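Local coordinates for protein beta-catenin homolog sys-1 (Caenorhabditis elegans, PDB 3C2G) that acts as a transcription coregulator in the Wnt signaling asymmetry pathway, activating or repressing target genes together with factors such as the TCF protein pop-1, which it binds directly, at residues Gln9-Trp14 / Gln52-Ile57; Gln258-Thr263 / Asn298-Ala303; Gly279-Asp284 / Ala314-Lys319. One frame throughout, in Å; residues are numbered along the deposited sequence.

In the fold
All three contacts join parts of the armadillo domain 30 to 38 residues apart in sequence, and none touches another. Contact 1 is a buried, apolar helix-helix contact at the N-terminal end, its centre about 49 Å from that of the chain. Contacts 2 and 3 lie nearer the middle, centres about 21 Å apart, and their segments alternate along the sequence: helices 251-270 and 274-282 are consecutive, and each meets a later part of the chain. Contact 2 pairs two helices running nearly parallel and changes from aliphatic packing to a water-linked polar edge. In contact 3, mostly buried, a helix end meets a 3-10 turn through alanine, valine and leucine side chains and an arginine's aliphatic part.

Contact 1: Gln9-Trp14 / Gln52-Ile57; sequences QAIRLW and QQILNI
I11 of helix 3-13 and W14, three residues on, pack on I57 of helix 47-62 near the N-terminus of the armadillo domain. The helix segments cross at 66° with their axes 10.7 Å apart, a gap filled by large side chains. I57 is central. Its CG2 lies over the middle of one face of the W14 indole, 3.6 Å from the centroid of the six-membered ring and 14° off the ring normal, a CH-pi contact; the methyl comes within 3.5 Å of W14 CD2. W14 CG is anti to the backbone N (chi1 178°). The other branch of I57 passes near the base of the indole, with CG1 close to W14 CG; its CD1 sits 3.8 Å from W14 CB and also reaches the backbone of I11, 3.9 Å from I11 CA. I11 itself divides its two branches: CD1 meets I54 CD1 at 3.9 Å, whereas CG2 lies 4.0 Å from Q53 NE2 at the partly exposed edge. The indole is further fixed by a hydrogen bond from W14 NE1 to D60 and by a cation-pi contact with R23. I30 of helix 20-37 touches both I11 and I54, adding to the apolar cluster. Such interlocking of branched aliphatic and aromatic side chains between helices 3-13 and 47-62, with helix 20-37 alongside, is typical of the continuous hydrophobic core of an armadillo superhelix.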
ATOM      1  N   GLN A   9     -11.978 -36.923  40.247  1.00 52.19           N
ATOM      2  CA  GLN A   9     -12.387 -36.507  41.586  1.00 51.94           C
ATOM      3  C   GLN A   9     -12.320 -34.979  41.680  1.00 50.42           C
ATOM      4  O   GLN A   9     -13.272 -34.338  42.111  1.00 49.69           O
ATOM      5  CB  GLN A   9     -11.530 -37.180  42.673  1.00 52.60           C
ATOM      6  CG  GLN A   9     -12.216 -37.231  44.051  1.00 55.75           C
ATOM      7  CD  GLN A   9     -11.245 -37.298  45.230  1.00 59.30           C
ATOM      8  OE1 GLN A   9     -10.250 -36.567  45.284  1.00 61.93           O
ATOM      9  NE2 GLN A   9     -11.549 -38.162  46.195  1.00 59.55           N
ATOM     10  N   ALA A  10     -11.191 -34.421  41.242  1.00 49.76           N
ATOM     11  CA  ALA A  10     -10.964 -32.973  41.169  1.00 49.03           C
ATOM     12  C   ALA A  10     -12.074 -32.226  40.416  1.00 48.68           C
ATOM     13  O   ALA A  10     -12.587 -31.210  40.900  1.00 48.97           O
ATOM     14  CB  ALA A  10      -9.601 -32.689  40.528  1.00 48.74           C
ATOM     15  N   ILE A  11     -12.442 -32.739  39.244  1.00 47.59           N
ATOM     16  CA  ILE A  11     -13.511 -32.163  38.433  1.00 47.27           C
ATOM     17  C   ILE A  11     -14.869 -32.266  39.148  1.00 47.84           C
ATOM     18  O   ILE A  11     -15.608 -31.280  39.251  1.00 47.55           O
ATOM     19  CB  ILE A  11     -13.524 -32.812  37.014  1.00 46.93           C
ATOM     20  CG1 ILE A  11     -12.341 -32.276  36.194  1.00 46.04           C
ATOM     21  CG2 ILE A  11     -14.847 -32.562  36.291  1.00 45.91           C
ATOM     22  CD1 ILE A  11     -11.899 -33.153  35.051  1.00 44.79           C
ATOM     23  N   ARG A  12     -15.170 -33.461  39.657  1.00 48.48           N
ATOM     24  CA  ARG A  12     -16.415 -33.728  40.370  1.00 49.23           C
ATOM     25  C   ARG A  12     -16.543 -32.880  41.635  1.00 47.78           C
ATOM     26  O   ARG A  12     -17.633 -32.407  41.962  1.00 47.69           O
ATOM     27  CB  ARG A  12     -16.526 -35.229  40.697  1.00 49.74           C
ATOM     28  CG  ARG A  12     -17.650 -35.601  41.674  1.00 52.18           C
ATOM     29  CD  ARG A  12     -17.783 -37.113  41.883  1.00 52.90           C
ATOM     30  NE  ARG A  12     -16.954 -37.628  42.975  1.00 59.42           N
ATOM     31  CZ  ARG A  12     -15.921 -38.458  42.810  1.00 62.94           C
ATOM     32  NH1 ARG A  12     -15.579 -38.883  41.590  1.00 63.17           N
ATOM     33  NH2 ARG A  12     -15.226 -38.870  43.869  1.00 62.97           N
ATOM     34  N   LEU A  13     -15.428 -32.674  42.329  1.00 46.57           N
ATOM     35  CA  LEU A  13     -15.442 -32.022  43.639  1.00 46.07           C
ATOM     36  C   LEU A  13     -15.166 -30.514  43.628  1.00 45.19           C
ATOM     37  O   LEU A  13     -15.349 -29.834  44.649  1.00 44.29           O
ATOM     38  CB  LEU A  13     -14.467 -32.735  44.589  1.00 46.23           C
ATOM     39  CG  LEU A  13     -15.003 -33.716  45.654  1.00 47.76           C
ATOM     40  CD1 LEU A  13     -16.144 -34.623  45.172  1.00 46.16           C
ATOM     41  CD2 LEU A  13     -13.857 -34.558  46.233  1.00 46.98           C
ATOM     42  N   TRP A  14     -14.728 -29.993  42.483  1.00 44.74           N
ATOM     43  CA  TRP A  14     -14.265 -28.602  42.412  1.00 43.73           C
ATOM     44  C   TRP A  14     -15.214 -27.613  43.088  1.00 43.98           C
ATOM     45  O   TRP A  14     -14.799 -26.837  43.961  1.00 44.07           O
ATOM     46  CB  TRP A  14     -13.997 -28.163  40.965  1.00 42.47           C
ATOM     47  CG  TRP A  14     -13.565 -26.721  40.892  1.00 41.15           C
ATOM     48  CD1 TRP A  14     -14.376 -25.627  40.799  1.00 39.43           C
ATOM     49  CD2 TRP A  14     -12.219 -26.221  40.952  1.00 39.95           C
ATOM     50  NE1 TRP A  14     -13.620 -24.479  40.785  1.00 40.90           N
ATOM     51  CE2 TRP A  14     -12.294 -24.812  40.870  1.00 40.10           C
ATOM     52  CE3 TRP A  14     -10.956 -26.827  41.049  1.00 39.77           C
ATOM     53  CZ2 TRP A  14     -11.156 -23.996  40.893  1.00 40.16           C
ATOM     54  CZ3 TRP A  14      -9.822 -26.016  41.071  1.00 40.00           C
ATOM     55  CH2 TRP A  14      -9.931 -24.614  40.993  1.00 39.92           C
ATOM     56  N   GLN A  52     -16.472 -28.379  28.303  1.00 40.86           N
ATOM     57  CA  GLN A  52     -17.254 -27.385  29.047  1.00 40.46           C
ATOM     58  C   GLN A  52     -16.987 -27.406  30.558  1.00 40.36           C
ATOM     59  O   GLN A  52     -16.871 -26.343  31.187  1.00 40.30           O
ATOM     60  CB  GLN A  52     -18.751 -27.531  28.770  1.00 40.20           C
ATOM     61  CG  GLN A  52     -19.551 -26.257  29.040  1.00 40.32           C
ATOM     62  CD  GLN A  52     -19.002 -25.031  28.283  1.00 41.16           C
ATOM     63  OE1 GLN A  52     -18.930 -25.023  27.046  1.00 38.79           O
ATOM     64  NE2 GLN A  52     -18.617 -23.995  29.033  1.00 37.05           N
ATOM     65  N   GLN A  53     -16.903 -28.613  31.124  1.00 39.70           N
ATOM     66  CA  GLN A  53     -16.585 -28.814  32.540  1.00 39.74           C
ATOM     67  C   GLN A  53     -15.251 -28.172  32.900  1.00 38.33           C
ATOM     68  O   GLN A  53     -15.171 -27.442  33.890  1.00 38.50           O
ATOM     69  CB  GLN A  53     -16.522 -30.311  32.895  1.00 39.38           C
ATOM     70  CG  GLN A  53     -17.854 -31.016  33.005  1.00 40.78           C
ATOM     71  CD  GLN A  53     -17.720 -32.484  33.422  1.00 43.07           C
ATOM     72  OE1 GLN A  53     -17.034 -33.282  32.765  1.00 46.23           O
ATOM     73  NE2 GLN A  53     -18.386 -32.847  34.522  1.00 45.36           N
ATOM     74  N   ILE A  54     -14.213 -28.457  32.109  1.00 37.09           N
ATOM     75  CA  ILE A  54     -12.890 -27.867  32.324  1.00 36.27           C
ATOM     76  C   ILE A  54     -12.927 -26.347  32.162  1.00 36.17           C
ATOM     77  O   ILE A  54     -12.371 -25.614  32.989  1.00 36.86           O
ATOM     78  CB  ILE A  54     -11.829 -28.435  31.361  1.00 36.35           C
ATOM     79  CG1 ILE A  54     -11.879 -29.969  31.320  1.00 35.78           C
ATOM     80  CG2 ILE A  54     -10.437 -27.897  31.716  1.00 34.86           C
ATOM     81  CD1 ILE A  54     -10.877 -30.665  32.185  1.00 35.15           C
ATOM     82  N   LEU A  55     -13.578 -25.875  31.101  1.00 35.60           N
ATOM     83  CA  LEU A  55     -13.654 -24.445  30.843  1.00 35.65           C
ATOM     84  C   LEU A  55     -14.326 -23.760  32.016  1.00 36.17           C
ATOM     85  O   LEU A  55     -13.889 -22.691  32.458  1.00 36.29           O
ATOM     86  CB  LEU A  55     -14.399 -24.136  29.537  1.00 35.16           C
ATOM     87  CG  LEU A  55     -13.717 -24.488  28.203  1.00 34.97           C
ATOM     88  CD1 LEU A  55     -14.640 -24.173  27.018  1.00 31.63           C
ATOM     89  CD2 LEU A  55     -12.371 -23.780  28.052  1.00 32.82           C
ATOM     90  N   ASN A  56     -15.375 -24.392  32.533  1.00 36.35           N
ATOM     91  CA  ASN A  56     -16.121 -23.810  33.635  1.00 36.63           C
ATOM     92  C   ASN A  56     -15.298 -23.747  34.909  1.00 36.24           C
ATOM     93  O   ASN A  56     -15.490 -22.840  35.716  1.00 36.89           O
ATOM     94  CB  ASN A  56     -17.445 -24.541  33.854  1.00 36.92           C
ATOM     95  CG  ASN A  56     -18.519 -24.105  32.865  1.00 38.19           C
ATOM     96  OD1 ASN A  56     -18.348 -23.131  32.117  1.00 37.51           O
ATOM     97  ND2 ASN A  56     -19.641 -24.816  32.869  1.00 36.63           N
ATOM     98  N   ILE A  57     -14.368 -24.688  35.069  1.00 35.18           N
ATOM     99  CA  ILE A  57     -13.433 -24.650  36.194  1.00 35.60           C
ATOM    100  C   ILE A  57     -12.352 -23.576  35.997  1.00 35.21           C
ATOM    101  O   ILE A  57     -12.040 -22.809  36.925  1.00 34.70           O
ATOM    102  CB  ILE A  57     -12.795 -26.042  36.491  1.00 35.75           C
ATOM    103  CG1 ILE A  57     -13.854 -27.009  37.039  1.00 35.99           C
ATOM    104  CG2 ILE A  57     -11.670 -25.912  37.504  1.00 34.46           C
ATOM    105  CD1 ILE A  57     -13.362 -28.449  37.213  1.00 36.56           C
TER

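Contact 2: Gln258-Thr263 / Asn298-Ala303; sequences QVIIRT and NDLIRA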
ATOM      1  N   GLN A 258      11.748  -5.438  15.117  1.00 29.21           N
ATOM      2  CA  GLN A 258      10.432  -6.037  14.894  1.00 28.69           C
ATOM      3  C   GLN A 258       9.325  -5.129  15.445  1.00 27.06           C
ATOM      4  O   GLN A 258       8.281  -4.988  14.822  1.00 27.42           O
ATOM      5  CB  GLN A 258      10.386  -7.449  15.494  1.00 28.95           C
ATOM      6  CG  GLN A 258       9.638  -8.500  14.650  1.00 35.08           C
ATOM      7  CD  GLN A 258      10.196  -8.702  13.221  1.00 42.17           C
ATOM      8  OE1 GLN A 258      11.416  -8.702  12.989  1.00 46.13           O
ATOM      9  NE2 GLN A 258       9.288  -8.886  12.260  1.00 42.16           N
ATOM     10  N   VAL A 259       9.561  -4.498  16.590  1.00 25.89           N
ATOM     11  CA  VAL A 259       8.622  -3.519  17.119  1.00 26.71           C
ATOM     12  C   VAL A 259       8.395  -2.353  16.129  1.00 27.08           C
ATOM     13  O   VAL A 259       7.267  -1.899  15.939  1.00 27.05           O
ATOM     14  CB  VAL A 259       9.078  -2.964  18.484  1.00 27.06           C
ATOM     15  CG1 VAL A 259       8.321  -1.669  18.823  1.00 27.74           C
ATOM     16  CG2 VAL A 259       8.872  -3.994  19.575  1.00 26.81           C
ATOM     17  N   ILE A 260       9.467  -1.884  15.492  1.00 26.64           N
ATOM     18  CA  ILE A 260       9.364  -0.802  14.512  1.00 25.72           C
ATOM     19  C   ILE A 260       8.575  -1.237  13.262  1.00 25.81           C
ATOM     20  O   ILE A 260       7.735  -0.493  12.746  1.00 26.32           O
ATOM     21  CB  ILE A 260      10.766  -0.303  14.118  1.00 25.23           C
ATOM     22  CG1 ILE A 260      11.405   0.444  15.279  1.00 22.21           C
ATOM     23  CG2 ILE A 260      10.718   0.552  12.841  1.00 24.71           C
ATOM     24  CD1 ILE A 260      12.912   0.421  15.218  1.00 25.62           C
ATOM     25  N   ILE A 261       8.861  -2.437  12.779  1.00 25.40           N
ATOM     26  CA  ILE A 261       8.198  -2.985  11.607  1.00 26.10           C
ATOM     27  C   ILE A 261       6.699  -3.189  11.829  1.00 27.86           C
ATOM     28  O   ILE A 261       5.888  -2.841  10.980  1.00 29.71           O
ATOM     29  CB  ILE A 261       8.885  -4.292  11.136  1.00 25.70           C
ATOM     30  CG1 ILE A 261      10.292  -3.969  10.603  1.00 25.98           C
ATOM     31  CG2 ILE A 261       8.040  -5.003  10.094  1.00 22.79           C
ATOM     32  CD1 ILE A 261      11.149  -5.167  10.223  1.00 25.11           C
ATOM     33  N   ARG A 262       6.323  -3.722  12.977  1.00 28.64           N
ATOM     34  CA  ARG A 262       4.912  -3.896  13.280  1.00 29.92           C
ATOM     35  C   ARG A 262       4.202  -2.562  13.532  1.00 28.47           C
ATOM     36  O   ARG A 262       3.000  -2.442  13.310  1.00 28.88           O
ATOM     37  CB  ARG A 262       4.724  -4.858  14.462  1.00 29.51           C
ATOM     38  CG  ARG A 262       5.098  -6.327  14.146  1.00 31.66           C
ATOM     39  CD  ARG A 262       4.923  -7.191  15.404  1.00 33.90           C
ATOM     40  NE  ARG A 262       5.377  -8.575  15.251  1.00 42.57           N
ATOM     41  CZ  ARG A 262       4.575  -9.640  15.230  1.00 44.41           C
ATOM     42  NH1 ARG A 262       3.257  -9.498  15.355  1.00 46.66           N
ATOM     43  NH2 ARG A 262       5.097 -10.853  15.092  1.00 43.51           N
ATOM     44  N   THR A 263       4.935  -1.564  14.005  1.00 27.03           N
ATOM     45  CA  THR A 263       4.373  -0.224  14.124  1.00 27.04           C
ATOM     46  C   THR A 263       4.112   0.386  12.744  1.00 27.56           C
ATOM     47  O   THR A 263       3.080   1.015  12.547  1.00 27.58           O
ATOM     48  CB  THR A 263       5.272   0.678  14.947  1.00 27.29           C
ATOM     49  OG1 THR A 263       5.368   0.145  16.273  1.00 28.65           O
ATOM     50  CG2 THR A 263       4.722   2.090  15.016  1.00 26.38           C
ATOM     51  N   ASN A 298      17.076  -4.177   5.949  1.00 31.88           N
ATOM     52  CA  ASN A 298      16.235  -4.146   4.765  1.00 32.82           C
ATOM     53  C   ASN A 298      14.749  -4.384   4.989  1.00 33.24           C
ATOM     54  O   ASN A 298      13.920  -3.816   4.275  1.00 34.34           O
ATOM     55  CB  ASN A 298      16.805  -5.071   3.680  1.00 32.87           C
ATOM     56  CG  ASN A 298      18.147  -4.581   3.169  1.00 36.21           C
ATOM     57  OD1 ASN A 298      18.606  -3.497   3.551  1.00 39.43           O
ATOM     58  ND2 ASN A 298      18.786  -5.364   2.311  1.00 38.34           N
ATOM     59  N   ASP A 299      14.397  -5.208   5.967  1.00 33.37           N
ATOM     60  CA  ASP A 299      12.985  -5.416   6.275  1.00 33.39           C
ATOM     61  C   ASP A 299      12.409  -4.129   6.825  1.00 32.09           C
ATOM     62  O   ASP A 299      11.313  -3.719   6.469  1.00 32.11           O
ATOM     63  CB  ASP A 299      12.793  -6.563   7.277  1.00 34.34           C
ATOM     64  CG  ASP A 299      12.964  -7.943   6.635  1.00 39.77           C
ATOM     65  OD1 ASP A 299      12.715  -8.076   5.410  1.00 44.38           O
ATOM     66  OD2 ASP A 299      13.341  -8.900   7.355  1.00 42.35           O
ATOM     67  N   LEU A 300      13.177  -3.497   7.696  1.00 31.46           N
ATOM     68  CA  LEU A 300      12.781  -2.252   8.305  1.00 30.90           C
ATOM     69  C   LEU A 300      12.664  -1.174   7.215  1.00 29.95           C
ATOM     70  O   LEU A 300      11.666  -0.460   7.153  1.00 30.25           O
ATOM     71  CB  LEU A 300      13.787  -1.868   9.405  1.00 30.81           C
ATOM     72  CG  LEU A 300      13.498  -0.659  10.291  1.00 31.43           C
ATOM     73  CD1 LEU A 300      14.478  -0.606  11.437  1.00 32.71           C
ATOM     74  CD2 LEU A 300      13.619   0.618   9.486  1.00 34.52           C
ATOM     75  N   ILE A 301      13.662  -1.084   6.340  1.00 28.23           N
ATOM     76  CA  ILE A 301      13.620  -0.113   5.250  1.00 27.39           C
ATOM     77  C   ILE A 301      12.433  -0.368   4.304  1.00 26.93           C
ATOM     78  O   ILE A 301      11.692   0.566   3.973  1.00 26.89           O
ATOM     79  CB  ILE A 301      14.983  -0.017   4.493  1.00 27.41           C
ATOM     80  CG1 ILE A 301      16.054   0.545   5.438  1.00 26.14           C
ATOM     81  CG2 ILE A 301      14.853   0.858   3.229  1.00 25.32           C
ATOM     82  CD1 ILE A 301      17.471   0.219   5.049  1.00 24.06           C
ATOM     83  N   ARG A 302      12.241  -1.617   3.891  1.00 26.34           N
ATOM     84  CA  ARG A 302      11.073  -1.969   3.069  1.00 27.27           C
ATOM     85  C   ARG A 302       9.756  -1.523   3.689  1.00 25.81           C
ATOM     86  O   ARG A 302       8.870  -1.034   2.986  1.00 25.88           O
ATOM     87  CB  ARG A 302      11.006  -3.474   2.769  1.00 27.53           C
ATOM     88  CG  ARG A 302      11.747  -3.897   1.519  1.00 33.08           C
ATOM     89  CD  ARG A 302      11.364  -5.310   1.087  1.00 39.52           C
ATOM     90  NE  ARG A 302      11.991  -6.324   1.930  1.00 45.04           N
ATOM     91  CZ  ARG A 302      13.238  -6.774   1.772  1.00 49.94           C
ATOM     92  NH1 ARG A 302      14.007  -6.302   0.797  1.00 52.08           N
ATOM     93  NH2 ARG A 302      13.724  -7.701   2.597  1.00 53.33           N
ATOM     94  N   ALA A 303       9.625  -1.699   4.999  1.00 24.61           N
ATOM     95  CA  ALA A 303       8.358  -1.443   5.655  1.00 23.88           C
ATOM     96  C   ALA A 303       8.097   0.050   5.833  1.00 23.37           C
ATOM     97  O   ALA A 303       6.964   0.492   5.734  1.00 23.64           O
ATOM     98  CB  ALA A 303       8.270  -2.182   6.984  1.00 23.41           C
TER
HETATM   99  O   HOH W   1      13.018  -8.670  10.129  1.00 43.89           O
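I261 on helix 251-270 reaches across to the first turn of helix 298-311 and makes the central contacts. Its CD1 lies 3.6 Å from L300 N and 3.7 Å from D299 CB, so this methyl rests on backbone and side-chain root alike. The CG1 branch, anti to the carbonyl carbon (chi1 -67°), passes 3.8 Å from L300 CA, while CG2 meets A303 CB at 4.2 Å. On the buried side, I260 CG2 approaches the branch point of the leucine, 4.0 Å from L300 CG, and the two side chains cross obliquely. The helix segments run nearly parallel, at 19°, with axes 9.3 Å apart.

At one edge of this apolar strip, polar groups meet. Water 1 donates to Q258 OE1 and to D299 OD2, linking the helices through solvent; its bond to D299 OD2 is 2.8 Å. The other carboxylate oxygen, D299 OD1, is met on its anti side by R302 NH2 at 3.0 Å, a salt bridge within one helix, with the donor 33° out of the carboxylate plane. The two oxygens of D299 thus serve different partners. At the start of helix 298-311, N297 OD1 accepts from L300 N; farther out, I260 packs on S235 and I239 of helix 224-239, and R302 touches E340 and V341 of helix 339-352. Direct adhesion between the segments is therefore apolar, whereas their polar link runs through water and the charge of D299 is probably partly offset by R302 within its own helix.

Contact 3: Gly279-Asp284 / Ala314-Lys319; sequences GFVRSD and AKALAK
V281, in the last turn of helix 274-282, stands opposite A316 in the 3-10 turn 315-318, their CA atoms 6.2 Å apart. The valine divides its methyls between neighbours: CG1, anti to the backbone N (chi1 174°), touches A316 CB at 3.8 Å and L317 CG at 4.0 Å, while CG2 meets A314 CB at 3.9 Å. Beside it the aliphatic part of R282 joins in, with CG 4.0 Å from A316 CB. The chain of R282 bends at chi3 (-41°); G279 CA lies over one guanidinium face, toward the rim, and NH2 bonds to the carbonyl of Q217. A316 N is hydrogen-bonded to the D278 carboxylate, a polar tie between the turn and the same helix. V286 of helix 285-292 touches both V281 and L317, extending the apolar patch. S283 OG donates to G279 O, 2.6 Å away, beside the helix end, and D284, with positive phi, is the C-prime residue of a Schellman motif. A helix C-terminus ended by this motif, its valine packed against a 3-10 turn, thus joins helix 274-282 to the connection between helices 298-311 and 325-335 in this all-helical armadillo fold.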
ATOM      1  N   GLY A 279      -3.518  13.798   8.983  1.00 28.73           N
ATOM      2  CA  GLY A 279      -3.244  13.856  10.427  1.00 27.46           C
ATOM      3  C   GLY A 279      -1.845  13.365  10.762  1.00 27.27           C
ATOM      4  O   GLY A 279      -1.137  13.959  11.568  1.00 27.23           O
ATOM      5  N   PHE A 280      -1.449  12.279  10.115  1.00 27.09           N
ATOM      6  CA  PHE A 280      -0.149  11.673  10.308  1.00 26.87           C
ATOM      7  C   PHE A 280       0.969  12.622   9.848  1.00 27.37           C
ATOM      8  O   PHE A 280       1.990  12.814  10.541  1.00 27.52           O
ATOM      9  CB  PHE A 280      -0.122  10.344   9.542  1.00 26.32           C
ATOM     10  CG  PHE A 280       1.173   9.592   9.654  1.00 26.15           C
ATOM     11  CD1 PHE A 280       1.572   9.038  10.865  1.00 24.08           C
ATOM     12  CD2 PHE A 280       1.985   9.421   8.537  1.00 26.86           C
ATOM     13  CE1 PHE A 280       2.762   8.333  10.961  1.00 24.81           C
ATOM     14  CE2 PHE A 280       3.180   8.709   8.621  1.00 24.56           C
ATOM     15  CZ  PHE A 280       3.568   8.166   9.838  1.00 25.00           C
ATOM     16  N   VAL A 281       0.764  13.246   8.695  1.00 27.51           N
ATOM     17  CA  VAL A 281       1.742  14.183   8.182  1.00 27.44           C
ATOM     18  C   VAL A 281       1.853  15.440   9.047  1.00 28.88           C
ATOM     19  O   VAL A 281       2.947  15.940   9.243  1.00 30.44           O
ATOM     20  CB  VAL A 281       1.487  14.517   6.710  1.00 28.28           C
ATOM     21  CG1 VAL A 281       2.447  15.622   6.213  1.00 25.48           C
ATOM     22  CG2 VAL A 281       1.607  13.243   5.851  1.00 24.68           C
ATOM     23  N   ARG A 282       0.748  15.938   9.589  1.00 30.15           N
ATOM     24  CA  ARG A 282       0.807  17.095  10.490  1.00 31.68           C
ATOM     25  C   ARG A 282       1.453  16.745  11.838  1.00 32.11           C
ATOM     26  O   ARG A 282       1.912  17.623  12.564  1.00 33.14           O
ATOM     27  CB  ARG A 282      -0.587  17.740  10.682  1.00 32.30           C
ATOM     28  CG  ARG A 282      -1.313  18.133   9.357  1.00 32.82           C
ATOM     29  CD  ARG A 282      -2.680  18.860   9.513  1.00 33.45           C
ATOM     30  NE  ARG A 282      -3.554  18.326  10.570  1.00 40.57           N
ATOM     31  CZ  ARG A 282      -4.575  17.475  10.396  1.00 43.25           C
ATOM     32  NH1 ARG A 282      -4.898  17.001   9.193  1.00 42.17           N
ATOM     33  NH2 ARG A 282      -5.290  17.088  11.450  1.00 43.94           N
ATOM     34  N   SER A 283       1.506  15.462  12.179  1.00 32.78           N
ATOM     35  CA  SER A 283       2.158  15.026  13.421  1.00 32.92           C
ATOM     36  C   SER A 283       3.618  14.621  13.177  1.00 32.94           C
ATOM     37  O   SER A 283       4.247  14.004  14.029  1.00 32.88           O
ATOM     38  CB  SER A 283       1.389  13.873  14.037  1.00 33.14           C
ATOM     39  OG  SER A 283      -0.008  14.110  13.938  1.00 37.27           O
ATOM     40  N   ASP A 284       4.134  14.966  11.998  1.00 32.57           N
ATOM     41  CA  ASP A 284       5.542  14.770  11.634  1.00 31.49           C
ATOM     42  C   ASP A 284       5.898  13.317  11.319  1.00 30.46           C
ATOM     43  O   ASP A 284       7.049  12.891  11.440  1.00 29.47           O
ATOM     44  CB  ASP A 284       6.474  15.400  12.672  1.00 31.54           C
ATOM     45  CG  ASP A 284       6.614  16.903  12.474  0.50 32.17           C
ATOM     46  OD1 ASP A 284       6.341  17.376  11.347  0.50 32.21           O
ATOM     47  OD2 ASP A 284       6.986  17.612  13.434  0.50 31.31           O
ATOM     48  N   ALA A 314      -0.729  13.014   0.345  1.00 31.61           N
ATOM     49  CA  ALA A 314      -1.286  13.930   1.333  1.00 32.04           C
ATOM     50  C   ALA A 314      -1.059  15.407   0.976  1.00 33.79           C
ATOM     51  O   ALA A 314       0.059  15.823   0.653  1.00 33.52           O
ATOM     52  CB  ALA A 314      -0.726  13.628   2.695  1.00 31.68           C
ATOM     53  N   LYS A 315      -2.124  16.201   1.056  1.00 35.67           N
ATOM     54  CA  LYS A 315      -2.033  17.627   0.754  1.00 37.37           C
ATOM     55  C   LYS A 315      -1.175  18.353   1.791  1.00 35.91           C
ATOM     56  O   LYS A 315      -0.507  19.348   1.451  1.00 35.80           O
ATOM     57  CB  LYS A 315      -3.430  18.260   0.633  1.00 38.27           C
ATOM     58  CG  LYS A 315      -4.140  18.006  -0.732  1.00 41.90           C
ATOM     59  CD  LYS A 315      -5.665  18.223  -0.608  1.00 41.86           C
ATOM     60  CE  LYS A 315      -6.273  18.802  -1.894  1.00 50.35           C
ATOM     61  NZ  LYS A 315      -6.433  17.793  -2.997  1.00 52.21           N
ATOM     62  N   ALA A 316      -1.169  17.846   3.034  1.00 33.61           N
ATOM     63  CA  ALA A 316      -0.308  18.402   4.095  1.00 31.57           C
ATOM     64  C   ALA A 316       1.188  18.357   3.765  1.00 31.04           C
ATOM     65  O   ALA A 316       1.969  19.097   4.352  1.00 30.55           O
ATOM     66  CB  ALA A 316      -0.573  17.732   5.419  1.00 31.07           C
ATOM     67  N   LEU A 317       1.595  17.500   2.826  1.00 30.88           N
ATOM     68  CA  LEU A 317       3.003  17.466   2.407  1.00 31.07           C
ATOM     69  C   LEU A 317       3.427  18.771   1.701  1.00 32.47           C
ATOM     70  O   LEU A 317       4.626  19.032   1.526  1.00 33.12           O
ATOM     71  CB  LEU A 317       3.319  16.210   1.587  1.00 30.55           C
ATOM     72  CG  LEU A 317       3.458  14.890   2.388  1.00 29.60           C
ATOM     73  CD1 LEU A 317       3.030  13.677   1.577  1.00 27.62           C
ATOM     74  CD2 LEU A 317       4.862  14.680   2.918  1.00 26.19           C
ATOM     75  N   ALA A 318       2.447  19.610   1.348  1.00 33.36           N
ATOM     76  CA  ALA A 318       2.726  20.987   0.904  1.00 34.73           C
ATOM     77  C   ALA A 318       3.220  21.881   2.038  1.00 36.07           C
ATOM     78  O   ALA A 318       3.803  22.930   1.778  1.00 36.46           O
ATOM     79  CB  ALA A 318       1.516  21.609   0.247  1.00 33.41           C
ATOM     80  N   LYS A 319       2.994  21.480   3.288  1.00 37.79           N
ATOM     81  CA  LYS A 319       3.429  22.300   4.418  1.00 39.75           C
ATOM     82  C   LYS A 319       4.583  21.716   5.204  1.00 40.46           C
ATOM     83  O   LYS A 319       5.153  22.399   6.035  1.00 42.33           O
ATOM     84  CB  LYS A 319       2.276  22.602   5.371  1.00 39.98           C
ATOM     85  CG  LYS A 319       1.443  23.814   4.975  1.00 44.31           C
ATOM     86  CD  LYS A 319       0.040  23.400   4.542  1.00 50.25           C
ATOM     87  CE  LYS A 319      -0.804  24.603   4.130  1.00 52.27           C
ATOM     88  NZ  LYS A 319      -0.374  25.139   2.804  1.00 54.00           N
TER